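Local structure of VAO-type flavoprotein oxidase VAO615 (Myceliophthora thermophila, 6F72) at residues Y342-N347 against F448-F453; V128-A133 against H174-T179; S62-S67 against C108-D113; G214-G219 against S238-S243. The protein probably acts as an oxidase that binds one FAD bicovalently and, once reduced, reacts rapidly with molecular oxygen, although no substrate has been identified. All blocks are in the same frame, centred on the assembly; numbering follows the deposited sequence.

Contact 1 of 4, residues Y342-N347 against F448-F453; sequences YSVGNN and FYCDSF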
loop_
_atom_site.group_PDB
_atom_site.type_symbol
_atom_site.label_atom_id
_atom_site.label_comp_id
_atom_site.label_asym_id
_atom_site.label_seq_id
_atom_site.Cartn_x
_atom_site.Cartn_y
_atom_site.Cartn_z
ATOM N N TYR A 342 -8.331 -11.621 8.227
ATOM C CA TYR A 342 -8.044 -12.351 9.441
ATOM C C TYR A 342 -6.592 -12.281 9.920
ATOM O O TYR A 342 -5.678 -12.004 9.140
ATOM C CB TYR A 342 -8.517 -13.806 9.344
ATOM C CG TYR A 342 -7.915 -14.612 8.231
ATOM C CD1 TYR A 342 -8.424 -14.526 6.939
ATOM C CD2 TYR A 342 -6.849 -15.487 8.471
ATOM C CE1 TYR A 342 -7.882 -15.265 5.904
ATOM C CE2 TYR A 342 -6.307 -16.247 7.439
ATOM C CZ TYR A 342 -6.834 -16.126 6.159
ATOM O OH TYR A 342 -6.310 -16.834 5.119
ATOM N N SER A 343 -6.420 -12.525 11.218
ATOM C CA SER A 343 -5.123 -12.589 11.879
ATOM C C SER A 343 -4.793 -14.050 12.155
ATOM O O SER A 343 -5.605 -14.784 12.730
ATOM C CB SER A 343 -5.177 -11.811 13.187
ATOM O OG SER A 343 -3.901 -11.767 13.796
ATOM N N VAL A 344 -3.618 -14.475 11.702
ATOM C CA VAL A 344 -3.151 -15.842 11.932
ATOM C C VAL A 344 -2.084 -15.783 13.036
ATOM O O VAL A 344 -0.979 -15.297 12.804
ATOM C CB VAL A 344 -2.563 -16.499 10.652
ATOM C CG1 VAL A 344 -2.137 -17.943 10.916
ATOM C CG2 VAL A 344 -3.546 -16.458 9.487
ATOM N N GLY A 345 -2.428 -16.269 14.225
ATOM C CA GLY A 345 -1.451 -16.416 15.305
ATOM C C GLY A 345 -1.045 -17.860 15.533
ATOM O O GLY A 345 -1.659 -18.777 14.983
ATOM N N ASN A 346 -0.019 -18.051 16.367
ATOM C CA ASN A 346 0.526 -19.370 16.726
ATOM C C ASN A 346 -0.479 -20.262 17.469
ATOM O O ASN A 346 -0.348 -21.487 17.455
ATOM C CB ASN A 346 1.805 -19.182 17.571
ATOM C CG ASN A 346 2.639 -20.454 17.696
ATOM O OD1 ASN A 346 2.747 -21.247 16.749
ATOM N ND2 ASN A 346 3.248 -20.652 18.878
ATOM N N ASN A 347 -1.474 -19.645 18.110
ATOM C CA ASN A 347 -2.440 -20.355 18.958
ATOM C C ASN A 347 -3.895 -19.966 18.688
ATOM O O ASN A 347 -4.806 -20.666 19.129
ATOM C CB ASN A 347 -2.127 -20.139 20.452
ATOM C CG ASN A 347 -0.666 -20.366 20.791
ATOM O OD1 ASN A 347 0.107 -19.410 20.894
ATOM N ND2 ASN A 347 -0.274 -21.631 20.951
ATOM N N PHE A 448 0.121 -12.474 11.901
ATOM C CA PHE A 448 0.099 -11.724 10.649
ATOM C C PHE A 448 -1.277 -11.781 10.009
ATOM O O PHE A 448 -2.064 -12.701 10.273
ATOM C CB PHE A 448 1.190 -12.207 9.679
ATOM C CG PHE A 448 1.041 -13.647 9.253
ATOM C CD1 PHE A 448 1.625 -14.678 10.003
ATOM C CD2 PHE A 448 0.336 -13.979 8.098
ATOM C CE1 PHE A 448 1.490 -16.009 9.613
ATOM C CE2 PHE A 448 0.197 -15.307 7.701
ATOM C CZ PHE A 448 0.780 -16.326 8.464
ATOM N N TYR A 449 -1.555 -10.778 9.179
ATOM C CA TYR A 449 -2.851 -10.653 8.545
ATOM C C TYR A 449 -2.900 -11.328 7.190
ATOM O O TYR A 449 -1.917 -11.328 6.435
ATOM C CB TYR A 449 -3.252 -9.191 8.411
ATOM C CG TYR A 449 -3.509 -8.522 9.738
ATOM C CD1 TYR A 449 -4.709 -8.752 10.443
ATOM C CD2 TYR A 449 -2.561 -7.641 10.294
ATOM C CE1 TYR A 449 -4.953 -8.130 11.667
ATOM C CE2 TYR A 449 -2.797 -7.011 11.513
ATOM C CZ TYR A 449 -3.992 -7.260 12.194
ATOM O OH TYR A 449 -4.226 -6.648 13.410
ATOM N N CYS A 450 -4.061 -11.912 6.909
ATOM C CA CYS A 450 -4.398 -12.358 5.575
ATOM C C CYS A 450 -5.706 -11.756 5.124
ATOM O O CYS A 450 -6.622 -11.531 5.926
ATOM C CB CYS A 450 -4.539 -13.863 5.521
ATOM S SG CYS A 450 -3.043 -14.755 5.866
ATOM N N ASP A 451 -5.783 -11.507 3.825
ATOM C CA ASP A 451 -7.054 -11.233 3.211
ATOM C C ASP A 451 -7.399 -12.329 2.226
ATOM O O ASP A 451 -6.508 -12.967 1.666
ATOM C CB ASP A 451 -7.045 -9.888 2.521
ATOM C CG ASP A 451 -8.094 -8.974 3.076
ATOM O OD1 ASP A 451 -7.763 -8.292 4.081
ATOM O OD2 ASP A 451 -9.235 -8.966 2.520
ATOM N N SER A 452 -8.699 -12.523 2.028
ATOM C CA SER A 452 -9.214 -13.524 1.106
ATOM C C SER A 452 -10.170 -12.880 0.113
ATOM O O SER A 452 -10.926 -11.959 0.461
ATOM C CB SER A 452 -9.883 -14.662 1.869
ATOM O OG SER A 452 -10.899 -14.177 2.724
ATOM N N PHE A 453 -10.125 -13.373 -1.122
ATOM C CA PHE A 453 -10.811 -12.737 -2.253
ATOM C C PHE A 453 -10.948 -13.687 -3.436
ATOM O O PHE A 453 -10.130 -14.596 -3.609
ATOM C CB PHE A 453 -10.032 -11.485 -2.713
ATOM C CG PHE A 453 -8.619 -11.775 -3.133
ATOM C CD1 PHE A 453 -8.324 -12.141 -4.451
ATOM C CD2 PHE A 453 -7.585 -11.718 -2.210
ATOM C CE1 PHE A 453 -7.028 -12.439 -4.837
ATOM C CE2 PHE A 453 -6.284 -12.006 -2.590
ATOM C CZ PHE A 453 -6.000 -12.367 -3.901
#
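Tyr342 lays one face of its ring over Cys450, its antiparallel partner in a hydrogen-bonded pair. Beyond CB, a chi1 of 59° puts CG between the backbone N and the carbonyl carbon, and the ring continues outward across that cysteine. CG and CD1 run past the backbone oxygen of Cys450, with Tyr342 CD1 3.6 Å from Cys450 O, while CD2 nears Cys450 CB. CE1 and CE2 approach that carbon more closely, and Tyr342 CZ comes to 3.3 Å from Cys450 CB, which sits over the face, offset toward the rim, a CH-pi contact. Tyr342 OH ends 3.5 Å from the same CB. Cys450 SG approaches the ring obliquely, 3.9 Å from Tyr342 CE2, a sulfur-aromatic contact; the sulfur is bonded to Cys476 SG, so the disulfide joins strand 448-452 to strand 472-480.

Val344 and Phe448 form a second CH-pi pair on the same sheet face, lying side by side, with Val344 CB 4.0 Å from Phe448 CZ. Helices 316-335 and 426-439 pack against this buried face. On the other face, Ser343 CB meets Tyr449 CE1 at 4.0 Å, and the Tyr449 side chain comes within about 8 Å of the FAD.

Four backbone bonds set the register. Val344 N to Phe448 O is nearly straight (178° at the hydrogen), whereas Phe448 N to Val344 O stretches to 3.2 Å, with its donor above the carbonyl plane. Strands 339-344 and 448-452 are thus paired within a seven-stranded antiparallel sheet backed by helices, consistent with the substrate domain of VAO-type flavoproteins.

Contact 2 of 4, residues V128-A133 against H174-T179; sequences VNVTGA and HNLKST. With NAG (2-acetamido-2-deoxy-beta-D-glucopyranose), chain D.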
loop_
_atom_site.group_PDB
_atom_site.type_symbol
_atom_site.label_atom_id
_atom_site.label_comp_id
_atom_site.label_asym_id
_atom_site.label_seq_id
_atom_site.Cartn_x
_atom_site.Cartn_y
_atom_site.Cartn_z
ATOM N N VAL A 128 7.803 19.873 -3.081
ATOM C CA VAL A 128 6.856 20.682 -3.886
ATOM C C VAL A 128 5.439 20.414 -3.389
ATOM O O VAL A 128 4.914 19.311 -3.574
ATOM C CB VAL A 128 6.952 20.398 -5.403
ATOM C CG1 VAL A 128 5.960 21.268 -6.182
ATOM C CG2 VAL A 128 8.362 20.643 -5.905
ATOM N N ASN A 129 4.834 21.414 -2.749
ATOM C CA ASN A 129 3.478 21.301 -2.232
ATOM C C ASN A 129 2.514 21.538 -3.401
ATOM O O ASN A 129 2.020 22.655 -3.604
ATOM C CB ASN A 129 3.275 22.277 -1.064
ATOM C CG ASN A 129 1.855 22.283 -0.517
ATOM O OD1 ASN A 129 1.010 21.450 -0.879
ATOM N ND2 ASN A 129 1.593 23.243 0.377
ATOM N N VAL A 130 2.253 20.458 -4.156
ATOM C CA VAL A 130 1.572 20.527 -5.458
ATOM C C VAL A 130 0.116 20.975 -5.325
ATOM O O VAL A 130 -0.647 20.440 -4.515
ATOM C CB VAL A 130 1.684 19.190 -6.243
ATOM C CG1 VAL A 130 0.858 19.214 -7.531
ATOM C CG2 VAL A 130 3.141 18.865 -6.565
ATOM N N THR A 131 -0.247 21.982 -6.119
ATOM C CA THR A 131 -1.612 22.489 -6.129
ATOM C C THR A 131 -2.330 22.158 -7.444
ATOM O O THR A 131 -3.541 22.333 -7.528
ATOM C CB THR A 131 -1.668 24.006 -5.896
ATOM O OG1 THR A 131 -0.940 24.669 -6.934
ATOM C CG2 THR A 131 -1.086 24.374 -4.550
ATOM N N GLY A 132 -1.585 21.674 -8.444
ATOM C CA GLY A 132 -2.124 21.338 -9.771
ATOM C C GLY A 132 -1.002 20.996 -10.739
ATOM O O GLY A 132 0.166 20.892 -10.341
ATOM N N ALA A 133 -1.356 20.859 -12.015
ATOM C CA ALA A 133 -0.440 20.411 -13.080
ATOM C C ALA A 133 0.771 21.323 -13.282
ATOM O O ALA A 133 1.867 20.856 -13.590
ATOM C CB ALA A 133 -1.197 20.252 -14.401
ATOM N N HIS A 174 -0.205 15.015 -1.525
ATOM C CA HIS A 174 -1.116 14.859 -0.379
ATOM C C HIS A 174 -2.323 15.792 -0.336
ATOM O O HIS A 174 -3.390 15.404 0.151
ATOM C CB HIS A 174 -0.310 15.007 0.928
ATOM C CG HIS A 174 -1.135 14.971 2.180
ATOM N ND1 HIS A 174 -1.960 13.915 2.503
ATOM C CD2 HIS A 174 -1.236 15.853 3.202
ATOM C CE1 HIS A 174 -2.555 14.160 3.657
ATOM N NE2 HIS A 174 -2.126 15.326 4.107
ATOM N N ASN A 175 -2.148 17.009 -0.847
ATOM C CA ASN A 175 -3.147 18.057 -0.695
ATOM C C ASN A 175 -4.084 18.195 -1.892
ATOM O O ASN A 175 -4.915 19.086 -1.911
ATOM C CB ASN A 175 -2.472 19.382 -0.402
ATOM C CG ASN A 175 -1.657 19.342 0.855
ATOM O OD1 ASN A 175 -2.188 19.102 1.940
ATOM N ND2 ASN A 175 -0.354 19.556 0.717
ATOM N N LEU A 176 -3.956 17.298 -2.872
ATOM C CA LEU A 176 -4.857 17.287 -4.019
ATOM C C LEU A 176 -6.069 16.464 -3.611
ATOM O O LEU A 176 -6.137 15.269 -3.887
ATOM C CB LEU A 176 -4.143 16.739 -5.265
ATOM C CG LEU A 176 -3.014 17.646 -5.785
ATOM C CD1 LEU A 176 -2.222 16.963 -6.877
ATOM C CD2 LEU A 176 -3.492 19.024 -6.258
ATOM N N LYS A 177 -7.020 17.123 -2.944
ATOM C CA LYS A 177 -8.123 16.446 -2.244
ATOM C C LYS A 177 -9.513 16.557 -2.887
ATOM O O LYS A 177 -10.500 16.098 -2.295
ATOM C CB LYS A 177 -8.208 16.936 -0.792
ATOM C CG LYS A 177 -6.971 16.693 0.061
ATOM C CD LYS A 177 -7.017 15.333 0.719
ATOM C CE LYS A 177 -6.056 15.264 1.900
ATOM N NZ LYS A 177 -5.679 13.828 2.097
ATOM N N SER A 178 -9.593 17.144 -4.082
ATOM C CA SER A 178 -10.880 17.291 -4.802
ATOM C C SER A 178 -11.612 15.956 -4.945
ATOM O O SER A 178 -10.984 14.915 -5.142
ATOM C CB SER A 178 -10.653 17.886 -6.186
ATOM O OG SER A 178 -9.978 16.911 -6.980
ATOM N N THR A 179 -12.929 15.991 -4.777
ATOM C CA THR A 179 -13.784 14.829 -5.011
ATOM C C THR A 179 -15.012 15.251 -5.834
ATOM O O THR A 179 -15.642 16.289 -5.561
ATOM C CB THR A 179 -14.234 14.154 -3.704
ATOM O OG1 THR A 179 -15.034 15.064 -2.953
ATOM C CG2 THR A 179 -13.047 13.751 -2.841
HETATM C C1 NAG D . 0.317 23.460 1.010
HETATM C C2 NAG D . 0.186 23.960 2.459
HETATM C C3 NAG D . -1.291 24.086 2.842
HETATM C C4 NAG D . -2.063 24.989 1.867
HETATM C C5 NAG D . -1.881 24.421 0.454
HETATM C C6 NAG D . -2.571 25.260 -0.625
HETATM C C7 NAG D . 2.123 23.255 3.829
HETATM C C8 NAG D . 2.590 22.247 4.837
HETATM N N2 NAG D . 0.859 23.101 3.425
HETATM O O3 NAG D . -1.418 24.561 4.187
HETATM O O4 NAG D . -3.459 24.976 2.196
HETATM O O5 NAG D . -0.483 24.287 0.134
HETATM O O6 NAG D . -1.789 26.420 -0.941
HETATM O O7 NAG D . 2.867 24.134 3.413
HETATM O O HOH W 1 -0.190 18.483 -2.621
#
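The carboxamides of Asn129 and Asn175 meet with their planes 57° apart and their side chains crossing at about a right angle. Asn175 ND2 gives a weak hydrogen bond to Asn129 OD1, 2.8 Å long but bent to 129° at the hydrogen. Asn129 is the glycosylated residue of an Asn-Val-Thr sequon at the end of strand 126-129, in the PCMH-type FAD-binding region. Its ND2 is bonded covalently to C1 of the first N-acetylglucosamine, while Asn175 ND2 lies 4.0 Å from that C1. The sugar is also hydrogen-bonded to His53 NE2.

With chi1 at 177°, Asn129 CG stands anti to the backbone N. The two ends of its amide have separate roles: the oxygen has a partner in the second segment, and the nitrogen carries the glycan. Asn129 and Leu176 each sit at the centre of an inverse gamma turn. A water donates to Val130 O and accepts from Asn175 N at 3.0 Å, bridging two backbones that make no direct hydrogen bond to each other.

Leu176 supplies the apolar contact and also touches Leu290 of strand 288-298. The two methyls separate their tasks. Leu176 CD1 touches the side chain of Val130, 3.9 Å from CG1, whereas Leu176 CD2 lies against the backbone just ahead of helix 133-146, 3.5 Å from Thr131 O.

Contact 3 of 4, residues S62-S67 against C108-D113; sequences SVCHKS and CVPFTD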
loop_
_atom_site.group_PDB
_atom_site.type_symbol
_atom_site.label_atom_id
_atom_site.label_comp_id
_atom_site.label_asym_id
_atom_site.label_seq_id
_atom_site.Cartn_x
_atom_site.Cartn_y
_atom_site.Cartn_z
ATOM N N SER A 62 12.263 16.899 14.510
ATOM C CA SER A 62 13.260 17.934 14.803
ATOM C C SER A 62 13.022 18.570 16.180
ATOM O O SER A 62 13.973 19.021 16.818
ATOM C CB SER A 62 13.279 19.010 13.731
ATOM O OG SER A 62 12.164 19.842 13.891
ATOM N N VAL A 63 11.759 18.581 16.626
ATOM C CA VAL A 63 11.390 18.955 18.011
ATOM C C VAL A 63 12.075 18.103 19.102
ATOM O O VAL A 63 12.181 18.522 20.262
ATOM C CB VAL A 63 9.852 18.968 18.241
ATOM C CG1 VAL A 63 9.201 20.072 17.432
ATOM C CG2 VAL A 63 9.218 17.617 17.931
ATOM N N CYS A 64 12.537 16.918 18.708
ATOM C CA CYS A 64 13.235 15.977 19.591
ATOM C C CYS A 64 14.751 16.180 19.600
ATOM O O CYS A 64 15.468 15.464 20.300
ATOM C CB CYS A 64 12.892 14.545 19.176
ATOM S SG CYS A 64 11.174 14.117 19.521
ATOM N N HIS A 65 15.228 17.160 18.828
ATOM C CA HIS A 65 16.662 17.456 18.704
ATOM C C HIS A 65 16.969 18.946 18.728
ATOM O O HIS A 65 16.062 19.764 18.647
ATOM C CB HIS A 65 17.257 16.797 17.460
ATOM C CG HIS A 65 17.037 15.323 17.417
ATOM N ND1 HIS A 65 17.835 14.432 18.106
ATOM C CD2 HIS A 65 16.079 14.583 16.810
ATOM C CE1 HIS A 65 17.391 13.205 17.903
ATOM N NE2 HIS A 65 16.334 13.267 17.112
ATOM N N LYS A 66 18.258 19.270 18.824
ATOM C CA LYS A 66 18.725 20.617 19.136
ATOM C C LYS A 66 19.327 21.357 17.941
ATOM O O LYS A 66 19.236 22.592 17.871
ATOM C CB LYS A 66 19.690 20.560 20.325
ATOM C CG LYS A 66 18.948 20.326 21.635
ATOM C CD LYS A 66 19.720 19.502 22.654
ATOM C CE LYS A 66 19.229 19.845 24.061
ATOM N NZ LYS A 66 19.519 18.788 25.077
ATOM N N SER A 67 19.915 20.606 17.011
ATOM C CA SER A 67 20.496 21.147 15.775
ATOM C C SER A 67 20.045 20.295 14.561
ATOM O O SER A 67 19.728 19.120 14.752
ATOM C CB SER A 67 22.025 21.193 15.893
ATOM O OG SER A 67 22.596 19.893 15.855
ATOM N N CYS A 108 16.489 11.357 12.071
ATOM C CA CYS A 108 15.804 12.373 12.850
ATOM C C CYS A 108 14.510 11.799 13.391
ATOM O O CYS A 108 13.426 12.085 12.886
ATOM C CB CYS A 108 15.540 13.641 12.027
ATOM S SG CYS A 108 14.895 14.987 13.054
ATOM N N VAL A 109 14.645 10.983 14.427
ATOM C CA VAL A 109 13.529 10.248 15.020
ATOM C C VAL A 109 13.361 10.656 16.484
ATOM O O VAL A 109 14.299 11.218 17.063
ATOM C CB VAL A 109 13.750 8.720 14.903
ATOM C CG1 VAL A 109 13.642 8.271 13.445
ATOM C CG2 VAL A 109 15.083 8.303 15.533
ATOM N N PRO A 110 12.183 10.374 17.099
ATOM C CA PRO A 110 11.935 10.802 18.494
ATOM C C PRO A 110 12.646 10.001 19.596
ATOM O O PRO A 110 12.589 10.397 20.765
ATOM C CB PRO A 110 10.415 10.625 18.653
ATOM C CG PRO A 110 9.882 10.546 17.256
ATOM C CD PRO A 110 10.955 9.806 16.512
ATOM N N PHE A 111 13.326 8.916 19.231
ATOM C CA PHE A 111 13.804 7.946 20.218
ATOM C C PHE A 111 15.325 7.924 20.400
ATOM O O PHE A 111 15.840 7.140 21.189
ATOM C CB PHE A 111 13.222 6.548 19.911
ATOM C CG PHE A 111 11.714 6.519 19.898
ATOM C CD1 PHE A 111 10.986 6.513 21.095
ATOM C CD2 PHE A 111 11.013 6.548 18.690
ATOM C CE1 PHE A 111 9.594 6.508 21.082
ATOM C CE2 PHE A 111 9.619 6.535 18.670
ATOM C CZ PHE A 111 8.910 6.512 19.872
ATOM N N THR A 112 16.029 8.787 19.672
ATOM C CA THR A 112 17.467 8.935 19.821
ATOM C C THR A 112 17.818 10.087 20.761
ATOM O O THR A 112 16.941 10.836 21.222
ATOM C CB THR A 112 18.174 9.163 18.477
ATOM O OG1 THR A 112 17.455 10.135 17.720
ATOM C CG2 THR A 112 18.268 7.862 17.697
ATOM N N ASP A 113 19.115 10.200 21.054
ATOM C CA ASP A 113 19.647 11.270 21.860
ATOM C C ASP A 113 19.306 12.639 21.273
ATOM O O ASP A 113 19.505 12.845 20.070
ATOM C CB ASP A 113 21.155 11.130 21.982
ATOM C CG ASP A 113 21.696 11.909 23.147
ATOM O OD1 ASP A 113 21.824 13.143 23.058
ATOM O OD2 ASP A 113 21.972 11.278 24.171
#
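The backbones approach closest where Cys64 faces Pro110, their CA atoms 5.4 Å apart, at the end of a short 3-10 turn that the bond from His65 N to Ser62 O closes. Two disulfides, Cys64 to Cys77 and Cys108 to Cys118, frame this packing of loop on loop, which joins the lead into helix 74-81 to the loop before strand 126-129.

His65 carries the polar part. Its CG lies anti to the carbonyl carbon (chi1 -56°), and the ring reaches into the bend of 108-113. His65 NE2 donates to Val109 O at 2.9 Å, with 149° at the hydrogen; the acceptor lies some 20° out of the ring plane. Around the ring edge, in its plane, Thr112 OG1 comes 3.1 Å from His65 CE1, and Asp113 O is also near. On the other nitrogen, His65 ND1 is hydrogen-bonded to Pro114 O. Carbonyl oxygens at both ring nitrogens are consistent with a doubly protonated imidazole, although the charge itself is not seen.

The two cysteine sulfurs make the remaining contacts. Cys108 SG, anti to its own backbone N, lies 3.6 Å from Ser62 N and stands oblique to the imidazole, 4.0 Å from His65 CD2. The other cysteine packs on proline: Cys64 SG rests 3.6 Å from Pro110 CA and 3.7 Å from Pro110 CB.

Contact 4 of 4, residues G214-G219 against S238-S243; sequences GHRIVG and SILSSS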
loop_
_atom_site.group_PDB
_atom_site.type_symbol
_atom_site.label_atom_id
_atom_site.label_comp_id
_atom_site.label_asym_id
_atom_site.label_seq_id
_atom_site.Cartn_x
_atom_site.Cartn_y
_atom_site.Cartn_z
ATOM N N GLY A 214 -24.669 7.351 -1.367
ATOM C CA GLY A 214 -25.321 6.038 -1.351
ATOM C C GLY A 214 -24.544 4.983 -2.124
ATOM O O GLY A 214 -25.144 4.099 -2.729
ATOM N N HIS A 215 -23.209 5.076 -2.078
ATOM C CA HIS A 215 -22.293 4.198 -2.828
ATOM C C HIS A 215 -21.102 3.648 -2.000
ATOM O O HIS A 215 -20.788 4.161 -0.915
ATOM C CB HIS A 215 -21.773 4.912 -4.082
ATOM C CG HIS A 215 -22.853 5.300 -5.044
ATOM N ND1 HIS A 215 -23.359 6.578 -5.111
ATOM C CD2 HIS A 215 -23.541 4.574 -5.961
ATOM C CE1 HIS A 215 -24.308 6.628 -6.032
ATOM N NE2 HIS A 215 -24.440 5.424 -6.560
ATOM N N ARG A 216 -20.461 2.605 -2.537
ATOM C CA ARG A 216 -19.218 2.035 -2.010
ATOM C C ARG A 216 -18.109 2.257 -3.029
ATOM O O ARG A 216 -18.370 2.275 -4.240
ATOM C CB ARG A 216 -19.369 0.528 -1.793
ATOM C CG ARG A 216 -20.555 0.103 -0.947
ATOM C CD ARG A 216 -20.957 -1.334 -1.255
ATOM N NE ARG A 216 -22.067 -1.781 -0.407
ATOM C CZ ARG A 216 -22.799 -2.870 -0.619
ATOM N NH1 ARG A 216 -22.559 -3.651 -1.661
ATOM N NH2 ARG A 216 -23.783 -3.172 0.217
ATOM N N ILE A 217 -16.887 2.448 -2.540
ATOM C CA ILE A 217 -15.686 2.454 -3.390
ATOM C C ILE A 217 -14.668 1.412 -2.888
ATOM O O ILE A 217 -14.533 1.190 -1.678
ATOM C CB ILE A 217 -15.038 3.861 -3.526
ATOM C CG1 ILE A 217 -13.945 3.863 -4.617
ATOM C CG2 ILE A 217 -14.510 4.357 -2.179
ATOM C CD1 ILE A 217 -13.447 5.227 -5.052
ATOM N N VAL A 218 -13.964 0.800 -3.839
ATOM C CA VAL A 218 -12.916 -0.187 -3.568
ATOM C C VAL A 218 -11.626 0.492 -3.069
ATOM O O VAL A 218 -10.924 1.188 -3.824
ATOM C CB VAL A 218 -12.665 -1.103 -4.800
ATOM C CG1 VAL A 218 -11.523 -2.077 -4.558
ATOM C CG2 VAL A 218 -13.939 -1.853 -5.178
ATOM N N GLY A 219 -11.309 0.239 -1.797
ATOM C CA GLY A 219 -10.137 0.816 -1.161
ATOM C C GLY A 219 -9.598 -0.052 -0.048
ATOM O O GLY A 219 -10.229 -1.038 0.348
ATOM N N SER A 238 -8.871 -5.217 -1.178
ATOM C CA SER A 238 -9.956 -4.635 -0.407
ATOM C C SER A 238 -10.835 -5.769 0.073
ATOM O O SER A 238 -10.898 -6.825 -0.577
ATOM C CB SER A 238 -10.784 -3.706 -1.313
ATOM O OG SER A 238 -11.957 -3.213 -0.680
ATOM N N ILE A 239 -11.539 -5.546 1.184
ATOM C CA ILE A 239 -12.560 -6.488 1.684
ATOM C C ILE A 239 -13.768 -6.570 0.712
ATOM O O ILE A 239 -14.621 -7.464 0.807
ATOM C CB ILE A 239 -12.983 -6.163 3.149
ATOM C CG1 ILE A 239 -13.577 -4.737 3.267
ATOM C CG2 ILE A 239 -11.794 -6.355 4.101
ATOM C CD1 ILE A 239 -14.359 -4.457 4.542
ATOM N N LEU A 240 -13.796 -5.644 -0.241
ATOM C CA LEU A 240 -14.842 -5.554 -1.241
ATOM C C LEU A 240 -14.427 -6.173 -2.580
ATOM O O LEU A 240 -15.205 -6.161 -3.541
ATOM C CB LEU A 240 -15.269 -4.084 -1.444
ATOM C CG LEU A 240 -16.230 -3.407 -0.457
ATOM C CD1 LEU A 240 -16.670 -2.055 -1.016
ATOM C CD2 LEU A 240 -17.449 -4.250 -0.085
ATOM N N SER A 241 -13.210 -6.709 -2.638
ATOM C CA SER A 241 -12.666 -7.217 -3.890
ATOM C C SER A 241 -13.396 -8.438 -4.457
ATOM O O SER A 241 -13.486 -8.576 -5.675
ATOM C CB SER A 241 -11.164 -7.448 -3.787
ATOM O OG SER A 241 -10.495 -6.200 -3.820
ATOM N N SER A 242 -13.963 -9.271 -3.584
ATOM C CA SER A 242 -14.767 -10.423 -4.015
ATOM C C SER A 242 -16.056 -9.979 -4.701
ATOM O O SER A 242 -16.632 -10.732 -5.492
ATOM C CB SER A 242 -15.120 -11.326 -2.842
ATOM O OG SER A 242 -13.965 -11.922 -2.306
ATOM N N SER A 243 -16.511 -8.772 -4.372
ATOM C CA SER A 243 -17.690 -8.205 -4.996
ATOM C C SER A 243 -17.349 -7.377 -6.240
ATOM O O SER A 243 -18.092 -7.434 -7.231
ATOM C CB SER A 243 -18.506 -7.383 -3.998
ATOM O OG SER A 243 -19.153 -8.216 -3.054
HETATM O O HOH W 2 -10.824 -2.788 2.280
#
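Ser238 and Leu240 pack against residues 216-219 from one short turn, a type I beta turn from Ser238 to Ser241 that leads into helix 241-244. The close-packed part is mainly made of carbon contacts. Leu240 CD1 reaches Arg216 CB at 3.8 Å and also lies near the Ile217 carbonyl oxygen. Alongside, Val218 CG1 touches Ser238 CB at 3.7 Å; a chi1 of 177° sets this methyl anti to the backbone N. Arg216 meets the turn chiefly through CB: its extended chain carries the guanidinium on to a salt bridge with Asp299 and to hydrogen bonds with Tyr244 OH and Gly300 O.

At the other end, polar atoms and a water replace methyl contacts. Ser238 OG, anti to its own backbone N, donates to Gly219 O at 3.0 Å, tilted 22° from that carbonyl plane. The same oxygen takes a hydrogen from a water at 2.7 Å, and that water accepts from Ile239 N. This side is hydrated locally, yet every touching residue is buried.

Ser238 OG also accepts from Leu240 N, at 3.1 Å and 162°, a capping bond at the start of the turn. The hydroxyl therefore acts as donor across the contact and acceptor within it, which fixes the direction of its proton. Gly219 O, gripped by hydroxyl and water together, lies three residues before Cys222, one of the two covalent attachments of the flavin; the side chain of Ser238 is about 7 Å from the FAD. The chemistry implies that the segment leading to Cys222 is hydrogen-bonded to the turn that precedes helix 241-244.

From the N terminus the four contacts follow in series, and none nests within or crosses another. Contact 3 closes a strandless connection of 40 residues, 16 of them helical, near the outside. Contact 2 then closes another 40, joining the end of strand 126-129 to the loop after 169-172. Contact 4, in the same FAD-binding region, closes 18 residues; its nearest atoms are about 9 Å from contact 2. Contact 1 spans the longest interval, 100 residues, pairing two strands of the seven-stranded sheet. Contacts 1 and 4 touch where Phe453 CA meets Ser242 OG at 3.3 Å, joining that sheet to the flavin-binding part, whereas contacts 1 and 2 lie on opposite sides of the chain's centre.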